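Local coordinates for putative uncharacterized protein (Ustilago maydis, PDB 4GNX) that binds single-stranded DNA as a subunit of replication protein A, probably shielding exposed strands during replication and repair, at residues 122-127 against 167-172. Residues are numbered along the deposited sequence; the frame is centred on the assembly and turned at random.
Sequences VRINEL and LVDQGN
The carboxylate of Asp169 accepts one backbone N-H from each segment. OD2 takes that of Ile124 at 2.7 Å from N, across the contact, while OD1 accepts from the backbone N of Gly171, also at 2.7 Å, closing an Asx turn. Each donor lies above the carboxylate plane. Aspartate suits the place because its short chain, with CG between backbone N and carbonyl carbon (chi1 79°), brings one oxygen to each segment. A type I beta turn from Asp169 to Asn172 carries the chain out of strand 159-168 toward strand 174-180, so 167-172 holds the end of that strand and the hairpin turn of the chain's second OB fold, held against the segment that leads into strand 135-152.

Arg123, bent at chi2 and chi3, presents its guanidinium side-on, and NE and NH2 both donate to Gln170 OE1. Arginine offers two N-H groups on one edge, and glutamine an acceptor on a chain long enough to meet them, guanidinium and amide planes 72° apart. The NH2 bond, 2.8 Å to OE1, is the better one, lying on a carbonyl lone pair; NE meets the same oxygen from above the amide plane. Between Arg123 NE and Asp169 OD2, 3.7 Å apart, the long salt bridge is purely electrostatic: OD2 lies well out of the guanidinium plane, so no N-H points at it.

Ile124 and Asp169 run past each other in opposite directions, Ile124 CG1 lying 3.4 Å from Asp169 CG; apolar neighbours of Ile124 are Val138 and Val175 of strands 135-152 and 174-180. Gly171 lets Asn125 OD1 approach its CA to 3.3 Å, where a side chain would clash.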
loop_
_atom_site.group_PDB
_atom_site.type_symbol
_atom_site.label_atom_id
_atom_site.label_comp_id
_atom_site.label_asym_id
_atom_site.label_seq_id
_atom_site.Cartn_x
_atom_site.Cartn_y
_atom_site.Cartn_z
ATOM N N VAL C 122 -3.865 -24.572 7.079
ATOM C CA VAL C 122 -5.212 -24.067 6.937
ATOM C C VAL C 122 -5.947 -25.050 6.028
ATOM O O VAL C 122 -5.488 -25.335 4.912
ATOM C CB VAL C 122 -5.201 -22.656 6.304
ATOM C CG1 VAL C 122 -6.615 -22.121 6.133
ATOM C CG2 VAL C 122 -4.358 -21.697 7.133
ATOM N N ARG C 123 -7.065 -25.587 6.518
ATOM C CA ARG C 123 -7.895 -26.479 5.711
ATOM C C ARG C 123 -8.512 -25.669 4.582
ATOM O O ARG C 123 -8.862 -24.507 4.778
ATOM C CB ARG C 123 -8.989 -27.153 6.549
ATOM C CG ARG C 123 -8.531 -27.653 7.914
ATOM C CD ARG C 123 -8.940 -29.098 8.200
ATOM N NE ARG C 123 -8.342 -30.037 7.247
ATOM C CZ ARG C 123 -7.042 -30.335 7.172
ATOM N NH1 ARG C 123 -6.159 -29.775 7.996
ATOM N NH2 ARG C 123 -6.619 -31.201 6.255
ATOM N N ILE C 124 -8.628 -26.281 3.405
ATOM C CA ILE C 124 -9.175 -25.623 2.200
ATOM C C ILE C 124 -10.501 -24.865 2.443
ATOM O O ILE C 124 -10.716 -23.788 1.877
ATOM C CB ILE C 124 -9.365 -26.623 1.027
ATOM C CG1 ILE C 124 -8.156 -27.562 0.862
ATOM C CG2 ILE C 124 -9.718 -25.903 -0.268
ATOM C CD1 ILE C 124 -6.874 -26.901 0.436
ATOM N N ASN C 125 -11.385 -25.421 3.274
ATOM C CA ASN C 125 -12.641 -24.741 3.608
ATOM C C ASN C 125 -12.481 -23.492 4.494
ATOM O O ASN C 125 -13.385 -22.663 4.572
ATOM C CB ASN C 125 -13.679 -25.720 4.193
ATOM C CG ASN C 125 -13.073 -26.723 5.158
ATOM O OD1 ASN C 125 -12.154 -27.469 4.810
ATOM N ND2 ASN C 125 -13.595 -26.752 6.375
ATOM N N GLU C 126 -11.325 -23.348 5.135
ATOM C CA GLU C 126 -11.085 -22.240 6.068
ATOM C C GLU C 126 -10.430 -21.024 5.394
ATOM O O GLU C 126 -10.408 -19.923 5.956
ATOM C CB GLU C 126 -10.240 -22.722 7.252
ATOM C CG GLU C 126 -10.635 -24.104 7.765
ATOM C CD GLU C 126 -10.110 -24.423 9.160
ATOM O OE1 GLU C 126 -8.874 -24.325 9.376
ATOM O OE2 GLU C 126 -10.937 -24.793 10.034
ATOM N N LEU C 127 -9.920 -21.235 4.181
ATOM C CA LEU C 127 -9.172 -20.223 3.433
ATOM C C LEU C 127 -9.929 -18.934 3.237
ATOM O O LEU C 127 -9.327 -17.872 3.132
ATOM C CB LEU C 127 -8.779 -20.752 2.056
ATOM C CG LEU C 127 -7.728 -21.860 1.983
ATOM C CD1 LEU C 127 -7.783 -22.541 0.625
ATOM C CD2 LEU C 127 -6.328 -21.332 2.263
ATOM N N LEU C 167 -6.386 -28.794 -5.661
ATOM C CA LEU C 167 -6.154 -29.420 -4.364
ATOM C C LEU C 167 -7.459 -29.603 -3.644
ATOM O O LEU C 167 -8.360 -28.784 -3.795
ATOM C CB LEU C 167 -5.221 -28.569 -3.510
ATOM C CG LEU C 167 -3.865 -28.288 -4.144
ATOM C CD1 LEU C 167 -3.179 -27.187 -3.358
ATOM C CD2 LEU C 167 -3.013 -29.546 -4.193
ATOM N N VAL C 168 -7.542 -30.671 -2.854
ATOM C CA VAL C 168 -8.779 -31.093 -2.197
ATOM C C VAL C 168 -8.478 -31.587 -0.774
ATOM O O VAL C 168 -7.447 -32.227 -0.541
ATOM C CB VAL C 168 -9.463 -32.213 -3.020
ATOM C CG1 VAL C 168 -10.417 -33.024 -2.169
ATOM C CG2 VAL C 168 -10.192 -31.638 -4.223
ATOM N N ASP C 169 -9.362 -31.274 0.174
ATOM C CA ASP C 169 -9.299 -31.901 1.498
ATOM C C ASP C 169 -10.662 -32.354 2.063
ATOM O O ASP C 169 -11.700 -32.206 1.409
ATOM C CB ASP C 169 -8.496 -31.040 2.498
ATOM C CG ASP C 169 -9.288 -29.854 3.066
ATOM O OD1 ASP C 169 -10.528 -29.783 2.915
ATOM O OD2 ASP C 169 -8.643 -28.975 3.681
ATOM N N GLN C 170 -10.633 -32.907 3.277
ATOM C CA GLN C 170 -11.820 -33.439 3.962
ATOM C C GLN C 170 -12.994 -32.465 3.919
ATOM O O GLN C 170 -14.150 -32.876 4.017
ATOM C CB GLN C 170 -11.510 -33.788 5.426
ATOM C CG GLN C 170 -10.225 -34.578 5.658
ATOM C CD GLN C 170 -8.982 -33.698 5.806
ATOM O OE1 GLN C 170 -8.936 -32.569 5.319
ATOM N NE2 GLN C 170 -7.963 -34.223 6.473
ATOM N N GLY C 171 -12.687 -31.176 3.772
ATOM C CA GLY C 171 -13.705 -30.137 3.686
ATOM C C GLY C 171 -14.618 -30.278 2.482
ATOM O O GLY C 171 -15.650 -29.612 2.412
ATOM N N ASN C 172 -14.237 -31.157 1.548
ATOM C CA ASN C 172 -14.956 -31.382 0.280
ATOM C C ASN C 172 -14.959 -30.166 -0.645
ATOM O O ASN C 172 -15.822 -30.039 -1.521
ATOM C CB ASN C 172 -16.391 -31.890 0.512
ATOM C CG ASN C 172 -16.459 -33.389 0.736
ATOM O OD1 ASN C 172 -15.613 -33.964 1.415
ATOM N ND2 ASN C 172 -17.480 -34.030 0.168
#